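Local structure of haloalkane dehalogenase (Mycobacterium rhodesiae, 4MJ3) at residues D103-W106 with A107-E111; L130-V133 with G134-D138; R210-P213 with M214-P217. The protein catalyses the hydrolysis of haloalkanes to alcohols and halide ions, as an enzyme of the alpha/beta hydrolase family. One frame throughout, in Å; residues are numbered along the deposited sequence.

Interaction 1: residues D103-W106 with A107-E111; sequences DWMW and AAIEE
Glu110 lies one helical turn after Trp106 and folds back over a face of its indole. Its CB rests against the backbone carbonyl of Trp106, with O 3.5 Å away. The chain then bends at chi2 (-80°), which turns it across the ring. CG makes the main contact: it stands over the five-membered ring, 3.8 Å from the centroid and 22° off the normal, in a CH-pi interaction displaced toward the NE1 rim. Beyond it, CD comes within 3.7 Å of Trp106 CZ2, and the carboxylate is tilted only 28° from the indole plane. At the tip, OE1 forms a salt bridge with Arg139, which probably limits the rotation of the carboxylate. The indole is held from its opposite face by His136, whose ring stacks on it, and is thus sandwiched between helix neighbour and stacked ring. On the adjoining flank of the helix, CD1 of Ile109 packs 4.0 Å from CG of Met105, a selenomethionine, while Ile109 CG2 approaches Trp106 CZ3 obliquely at 4.2 Å. The successive backbone bonds of this turn include Glu110 N to Trp106 O, 2.9 Å. Such i to i+4 contacts are those of a regular alpha helix. Trp104, Ala107 and Ala108 pack on strands 22-27 and 33-41, whereas Met105, Trp106 and Ile109 meet helix 124-135, placing helix 98-112 as one of the flanking helices of an alpha/beta hydrolase sheet.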
loop_
_atom_site.group_PDB
_atom_site.type_symbol
_atom_site.label_atom_id
_atom_site.label_comp_id
_atom_site.label_asym_id
_atom_site.label_seq_id
_atom_site.Cartn_x
_atom_site.Cartn_y
_atom_site.Cartn_z
ATOM N N ASP A 103 -10.958 0.994 7.854
ATOM C CA ASP A 103 -11.170 0.802 9.292
ATOM C C ASP A 103 -10.136 -0.168 9.887
ATOM O O ASP A 103 -9.605 0.047 11.004
ATOM C CB ASP A 103 -12.595 0.326 9.592
ATOM C CG ASP A 103 -13.652 1.414 9.342
ATOM O OD1 ASP A 103 -13.288 2.609 9.294
ATOM O OD2 ASP A 103 -14.828 1.060 9.140
ATOM N N TRP A 104 -9.847 -1.232 9.162
ATOM C CA TRP A 104 -8.846 -2.207 9.627
ATOM C C TRP A 104 -7.456 -1.589 9.714
ATOM O O TRP A 104 -6.752 -1.736 10.718
ATOM C CB TRP A 104 -8.803 -3.423 8.701
ATOM C CG TRP A 104 -9.974 -4.336 8.798
ATOM C CD1 TRP A 104 -10.676 -4.661 9.915
ATOM C CD2 TRP A 104 -10.552 -5.084 7.719
ATOM N NE1 TRP A 104 -11.657 -5.584 9.600
ATOM C CE2 TRP A 104 -11.599 -5.866 8.264
ATOM C CE3 TRP A 104 -10.258 -5.205 6.359
ATOM C CZ2 TRP A 104 -12.372 -6.732 7.482
ATOM C CZ3 TRP A 104 -11.015 -6.069 5.583
ATOM C CH2 TRP A 104 -12.080 -6.804 6.143
HETATM N N MSE A 105 -7.063 -0.841 8.692
HETATM C CA MSE A 105 -5.742 -0.208 8.704
HETATM C C MSE A 105 -5.614 0.847 9.791
HETATM O O MSE A 105 -4.574 0.925 10.467
HETATM C CB MSE A 105 -5.424 0.368 7.323
HETATM C CG MSE A 105 -4.073 1.069 7.246
HETATM SE SE MSE A 105 -2.559 -0.088 7.788
HETATM C CE MSE A 105 -2.535 -1.339 6.292
ATOM N N TRP A 106 -6.645 1.673 9.961
ATOM C CA TRP A 106 -6.627 2.667 11.024
ATOM C C TRP A 106 -6.511 1.986 12.376
ATOM O O TRP A 106 -5.714 2.413 13.198
ATOM C CB TRP A 106 -7.853 3.580 10.994
ATOM C CG TRP A 106 -7.764 4.647 12.001
ATOM C CD1 TRP A 106 -8.587 4.828 13.065
ATOM C CD2 TRP A 106 -6.770 5.687 12.080
ATOM N NE1 TRP A 106 -8.186 5.920 13.784
ATOM C CE2 TRP A 106 -7.078 6.467 13.209
ATOM C CE3 TRP A 106 -5.673 6.042 11.301
ATOM C CZ2 TRP A 106 -6.322 7.574 13.582
ATOM C CZ3 TRP A 106 -4.921 7.152 11.671
ATOM C CH2 TRP A 106 -5.239 7.894 12.791
ATOM N N ALA A 107 -7.276 0.913 12.587
ATOM C CA ALA A 107 -7.198 0.179 13.845
ATOM C C ALA A 107 -5.793 -0.374 14.111
ATOM O O ALA A 107 -5.319 -0.316 15.241
ATOM C CB ALA A 107 -8.216 -0.928 13.876
ATOM N N ALA A 108 -5.133 -0.873 13.071
ATOM C CA ALA A 108 -3.754 -1.343 13.179
ATOM C C ALA A 108 -2.782 -0.236 13.575
ATOM O O ALA A 108 -1.988 -0.382 14.518
ATOM C CB ALA A 108 -3.302 -1.978 11.885
ATOM N N ILE A 109 -2.874 0.897 12.889
ATOM C CA ILE A 109 -2.045 2.058 13.203
ATOM C C ILE A 109 -2.235 2.480 14.681
ATOM O O ILE A 109 -1.271 2.758 15.404
ATOM C CB ILE A 109 -2.364 3.226 12.236
ATOM C CG1 ILE A 109 -1.879 2.868 10.838
ATOM C CG2 ILE A 109 -1.736 4.548 12.695
ATOM C CD1 ILE A 109 -2.394 3.782 9.740
ATOM N N GLU A 110 -3.493 2.546 15.109
ATOM C CA GLU A 110 -3.820 2.933 16.472
ATOM C C GLU A 110 -3.291 1.943 17.505
ATOM O O GLU A 110 -2.806 2.347 18.559
ATOM C CB GLU A 110 -5.321 3.099 16.633
ATOM C CG GLU A 110 -5.901 4.300 15.908
ATOM C CD GLU A 110 -5.697 5.585 16.678
ATOM O OE1 GLU A 110 -4.550 6.069 16.726
ATOM O OE2 GLU A 110 -6.682 6.119 17.231
ATOM N N GLU A 111 -3.411 0.656 17.198
ATOM C CA GLU A 111 -3.003 -0.397 18.124
ATOM C C GLU A 111 -1.470 -0.441 18.252
ATOM O O GLU A 111 -0.946 -0.595 19.352
ATOM C CB GLU A 111 -3.559 -1.744 17.665
ATOM C CG GLU A 111 -3.504 -2.832 18.722
ATOM C CD GLU A 111 -4.307 -2.503 19.965
ATOM O OE1 GLU A 111 -5.465 -2.046 19.827
ATOM O OE2 GLU A 111 -3.754 -2.670 21.078
#

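Interaction 2: residues L130-V133 with G134-D138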
loop_
_atom_site.group_PDB
_atom_site.type_symbol
_atom_site.label_atom_id
_atom_site.label_comp_id
_atom_site.label_asym_id
_atom_site.label_seq_id
_atom_site.Cartn_x
_atom_site.Cartn_y
_atom_site.Cartn_z
ATOM N N LEU A 130 -4.061 7.457 1.641
ATOM C CA LEU A 130 -4.423 8.847 1.366
ATOM C C LEU A 130 -5.813 9.183 1.924
ATOM O O LEU A 130 -6.060 10.309 2.380
ATOM C CB LEU A 130 -4.356 9.155 -0.130
ATOM C CG LEU A 130 -2.972 9.081 -0.773
ATOM C CD1 LEU A 130 -3.102 9.163 -2.287
ATOM C CD2 LEU A 130 -2.068 10.179 -0.253
ATOM N N ARG A 131 -6.725 8.216 1.927
ATOM C CA ARG A 131 -7.998 8.407 2.590
ATOM C C ARG A 131 -7.800 8.612 4.096
ATOM O O ARG A 131 -8.454 9.475 4.692
ATOM C CB ARG A 131 -8.935 7.243 2.313
ATOM C CG ARG A 131 -10.246 7.372 3.053
ATOM C CD ARG A 131 -11.397 6.737 2.302
ATOM N NE ARG A 131 -12.450 6.365 3.234
ATOM C CZ ARG A 131 -13.464 5.557 2.963
ATOM N NH1 ARG A 131 -13.619 5.037 1.754
ATOM N NH2 ARG A 131 -14.329 5.267 3.928
ATOM N N LEU A 132 -6.894 7.849 4.699
ATOM C CA LEU A 132 -6.587 8.013 6.109
ATOM C C LEU A 132 -5.958 9.383 6.398
ATOM O O LEU A 132 -6.233 9.979 7.442
ATOM C CB LEU A 132 -5.713 6.883 6.636
ATOM C CG LEU A 132 -6.431 5.525 6.723
ATOM C CD1 LEU A 132 -5.430 4.450 7.084
ATOM C CD2 LEU A 132 -7.566 5.588 7.734
ATOM N N VAL A 133 -5.168 9.901 5.472
ATOM C CA VAL A 133 -4.588 11.242 5.642
ATOM C C VAL A 133 -5.738 12.251 5.665
ATOM O O VAL A 133 -5.765 13.157 6.490
ATOM C CB VAL A 133 -3.548 11.572 4.547
ATOM C CG1 VAL A 133 -3.062 13.015 4.652
ATOM C CG2 VAL A 133 -2.343 10.638 4.643
ATOM N N GLY A 134 -6.687 12.098 4.743
ATOM C CA GLY A 134 -7.856 12.976 4.696
ATOM C C GLY A 134 -8.702 12.902 5.957
ATOM O O GLY A 134 -9.191 13.918 6.430
ATOM N N GLU A 135 -8.870 11.702 6.510
ATOM C CA GLU A 135 -9.715 11.490 7.668
ATOM C C GLU A 135 -9.024 11.755 9.018
ATOM O O GLU A 135 -9.694 12.072 9.992
ATOM C CB GLU A 135 -10.304 10.073 7.610
ATOM C CG GLU A 135 -11.201 9.906 6.394
ATOM C CD GLU A 135 -11.848 8.541 6.233
ATOM O OE1 GLU A 135 -11.634 7.653 7.065
ATOM O OE2 GLU A 135 -12.583 8.364 5.233
ATOM N N HIS A 136 -7.694 11.662 9.062
ATOM C CA HIS A 136 -6.929 11.868 10.288
ATOM C C HIS A 136 -5.648 12.640 9.983
ATOM O O HIS A 136 -4.555 12.146 10.216
ATOM C CB HIS A 136 -6.585 10.516 10.915
ATOM C CG HIS A 136 -7.770 9.623 11.114
ATOM N ND1 HIS A 136 -8.630 9.752 12.180
ATOM C CD2 HIS A 136 -8.241 8.592 10.378
ATOM C CE1 HIS A 136 -9.583 8.841 12.092
ATOM N NE2 HIS A 136 -9.375 8.130 11.001
ATOM N N PRO A 137 -5.777 13.863 9.446
ATOM C CA PRO A 137 -4.567 14.585 9.021
ATOM C C PRO A 137 -3.547 14.851 10.137
ATOM O O PRO A 137 -2.362 14.885 9.866
ATOM C CB PRO A 137 -5.123 15.892 8.448
ATOM C CG PRO A 137 -6.473 16.041 9.051
ATOM C CD PRO A 137 -6.997 14.642 9.182
ATOM N N ASP A 138 -4.009 14.997 11.381
ATOM C CA ASP A 138 -3.117 15.240 12.509
ATOM C C ASP A 138 -2.154 14.082 12.780
ATOM O O ASP A 138 -1.138 14.295 13.422
ATOM C CB ASP A 138 -3.899 15.539 13.795
ATOM C CG ASP A 138 -4.633 16.863 13.746
ATOM O OD1 ASP A 138 -4.384 17.681 12.833
ATOM O OD2 ASP A 138 -5.467 17.093 14.643
HETATM O O HOH W 1 -14.097 6.112 6.668
#
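Arg131 and Glu135, one turn apart near the end of their helix, are joined by a salt bridge in which Arg131 NE donates to Glu135 OE2 over 2.8 Å. The oxygen is met from above the carboxylate plane, 39° out of it, and the two flat groups are turned 57° against each other, so this is one hydrogen bond, not a coplanar bidentate pairing. A water makes up the second link: it accepts from Arg131 NH2 at 2.9 Å and donates to Glu135 OE1, closing a ring around the pair. Arg131 reaches this place with CG anti to its backbone N (chi1 177°), from where CG itself passes 3.3 Å from Glu135 OE2; Glu135 extends straight beyond CG to meet it. Further out, Asn228 takes a hydrogen bond from Arg131 NH1 and Gln99 a weak one from NH2, which limits how the guanidinium can turn. Behind the pair the helix comes to its end. His136 leaves helical backbone geometry, yet its N still bonds to Leu132 O (2.8 Å), and its ring edge lies beside that carbonyl, with His136 CD2 4.1 Å from Leu132 CD2. Pro137 N then faces Val133 O at 3.0 Å with no hydrogen to give, so the next helical bond cannot form. Within the beta-alpha-beta unit of strand 117-121, helix 124-135 and strand 140-145, Leu130 and Val133 face strand 140-145 and Leu235 of helix 225-235, Arg131 also lies against that helix, and Leu132 and Glu135 pack on Val102 of helix 98-112.

Interaction 3: residues R210-P213 with M214-P217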
loop_
_atom_site.group_PDB
_atom_site.type_symbol
_atom_site.label_atom_id
_atom_site.label_comp_id
_atom_site.label_asym_id
_atom_site.label_seq_id
_atom_site.Cartn_x
_atom_site.Cartn_y
_atom_site.Cartn_z
ATOM N N ARG A 210 -8.817 -11.177 -5.075
ATOM C CA ARG A 210 -9.787 -11.121 -6.176
ATOM C C ARG A 210 -10.704 -9.903 -6.093
ATOM O O ARG A 210 -11.086 -9.361 -7.108
ATOM C CB ARG A 210 -10.646 -12.382 -6.185
ATOM C CG ARG A 210 -9.899 -13.602 -6.664
ATOM C CD ARG A 210 -9.715 -13.616 -8.172
ATOM N NE ARG A 210 -9.293 -14.945 -8.616
ATOM C CZ ARG A 210 -9.148 -15.334 -9.879
ATOM N NH1 ARG A 210 -9.361 -14.502 -10.892
ATOM N NH2 ARG A 210 -8.803 -16.585 -10.132
ATOM N N GLN A 211 -11.063 -9.499 -4.884
ATOM C CA GLN A 211 -12.041 -8.432 -4.714
ATOM C C GLN A 211 -11.431 -7.039 -4.926
ATOM O O GLN A 211 -12.151 -6.130 -5.366
ATOM C CB GLN A 211 -12.762 -8.533 -3.363
ATOM C CG GLN A 211 -13.963 -7.585 -3.184
ATOM C CD GLN A 211 -15.098 -7.808 -4.179
ATOM O OE1 GLN A 211 -15.084 -8.726 -5.002
ATOM N NE2 GLN A 211 -16.084 -6.928 -4.124
ATOM N N PHE A 212 -10.150 -6.851 -4.626
ATOM C CA PHE A 212 -9.597 -5.492 -4.625
ATOM C C PHE A 212 -9.879 -4.679 -5.880
ATOM O O PHE A 212 -10.324 -3.534 -5.793
ATOM C CB PHE A 212 -8.082 -5.446 -4.362
ATOM C CG PHE A 212 -7.709 -4.800 -3.044
ATOM C CD1 PHE A 212 -8.464 -3.758 -2.514
ATOM C CD2 PHE A 212 -6.561 -5.189 -2.383
ATOM C CE1 PHE A 212 -8.115 -3.173 -1.319
ATOM C CE2 PHE A 212 -6.223 -4.633 -1.173
ATOM C CZ PHE A 212 -6.981 -3.592 -0.652
ATOM N N PRO A 213 -9.653 -5.265 -7.053
ATOM C CA PRO A 213 -9.861 -4.465 -8.268
ATOM C C PRO A 213 -11.318 -4.030 -8.482
ATOM O O PRO A 213 -11.567 -3.030 -9.176
ATOM C CB PRO A 213 -9.403 -5.408 -9.384
ATOM C CG PRO A 213 -8.419 -6.300 -8.705
ATOM C CD PRO A 213 -9.053 -6.573 -7.378
HETATM N N MSE A 214 -12.271 -4.755 -7.904
HETATM C CA MSE A 214 -13.695 -4.369 -7.977
HETATM C C MSE A 214 -14.045 -3.270 -7.007
HETATM O O MSE A 214 -15.116 -2.669 -7.112
HETATM C CB MSE A 214 -14.619 -5.567 -7.728
HETATM C CG MSE A 214 -14.357 -6.748 -8.664
HETATM SE SE MSE A 214 -14.253 -6.214 -10.572
HETATM C CE MSE A 214 -16.093 -5.530 -10.781
ATOM N N LEU A 215 -13.156 -2.964 -6.068
ATOM C CA LEU A 215 -13.387 -1.910 -5.072
ATOM C C LEU A 215 -12.903 -0.542 -5.528
ATOM O O LEU A 215 -13.131 0.443 -4.843
ATOM C CB LEU A 215 -12.709 -2.274 -3.736
ATOM C CG LEU A 215 -13.200 -3.581 -3.087
ATOM C CD1 LEU A 215 -12.451 -3.804 -1.786
ATOM C CD2 LEU A 215 -14.701 -3.557 -2.839
ATOM N N VAL A 216 -12.196 -0.485 -6.651
ATOM C CA VAL A 216 -11.660 0.786 -7.142
ATOM C C VAL A 216 -12.842 1.605 -7.678
ATOM O O VAL A 216 -13.544 1.152 -8.564
ATOM C CB VAL A 216 -10.632 0.596 -8.269
ATOM C CG1 VAL A 216 -10.170 1.967 -8.801
ATOM C CG2 VAL A 216 -9.442 -0.203 -7.781
ATOM N N PRO A 217 -13.071 2.796 -7.111
ATOM C CA PRO A 217 -14.203 3.555 -7.628
ATOM C C PRO A 217 -13.991 4.059 -9.045
ATOM O O PRO A 217 -13.016 4.768 -9.308
ATOM C CB PRO A 217 -14.316 4.724 -6.656
ATOM C CG PRO A 217 -13.660 4.248 -5.413
ATOM C CD PRO A 217 -12.522 3.393 -5.890
#
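With CG of Gln211 anti to the backbone N (chi1 -171°) and a bend at chi2 (62°), the side chain of Gln211 lies at about a right angle across those of Met214 and Leu215. Leu215 places its CG beside its own N and extends from there, so its two methyls fork between neighbours: CD2 sits 3.9 Å from Gln211 NE2, while CD1 comes obliquely to Phe212 CD1 at 4.1 Å. The amide nitrogen of Gln211 also stands 4.1 Å from Met214 CB, a van der Waals contact; the polar hold of this amide is elsewhere, at OE1, which accepts from Arg93. The ring of Phe212 is stacked with Trp124 and His101. Beneath the side chains the backbone tightens into overlapping turns closed by i+3 to i hydrogen bonds. Met214 N donates to Gln211 O over 2.9 Å, and Leu215 N to Phe212 O over 2.9 Å, each donor standing well above the carbonyl plane. Leu215 N makes a further, weak bond to Gln211 O at 3.4 Å, so the Gln211 carbonyl is gripped by two successive N-H groups. The chain here runs from helix 207-211 into the loop toward helix 225-235, probably in the cap that covers the core in this family. Pro213 and Val216 press on helix 159-170, Arg210 donates to backbone carbonyls at the end of that helix and just beyond it, and Phe212, Leu215 and Val216 meet Trp124 at the start of core helix 124-135.

Along the chain the three contacts follow in series, all within the alpha/beta hydrolase range. Interactions 1 and 2 have centres 12 Å apart and touch directly: they lie on helices 98-112 and 124-135, which come just before and just after strand 117-121 in the chain. Leu132 CD1 comes 3.6 Å from Met105 CG, tying the two turns into one apolar seam. Interaction 3 stands apart, its centre about 20 Å from that of interaction 1 and about 21 Å from that of interaction 2, with no touch. It is nevertheless linked to both helices, because Phe212 reaches His101 on one and Ile128 on the other, joining the probable cap to the core.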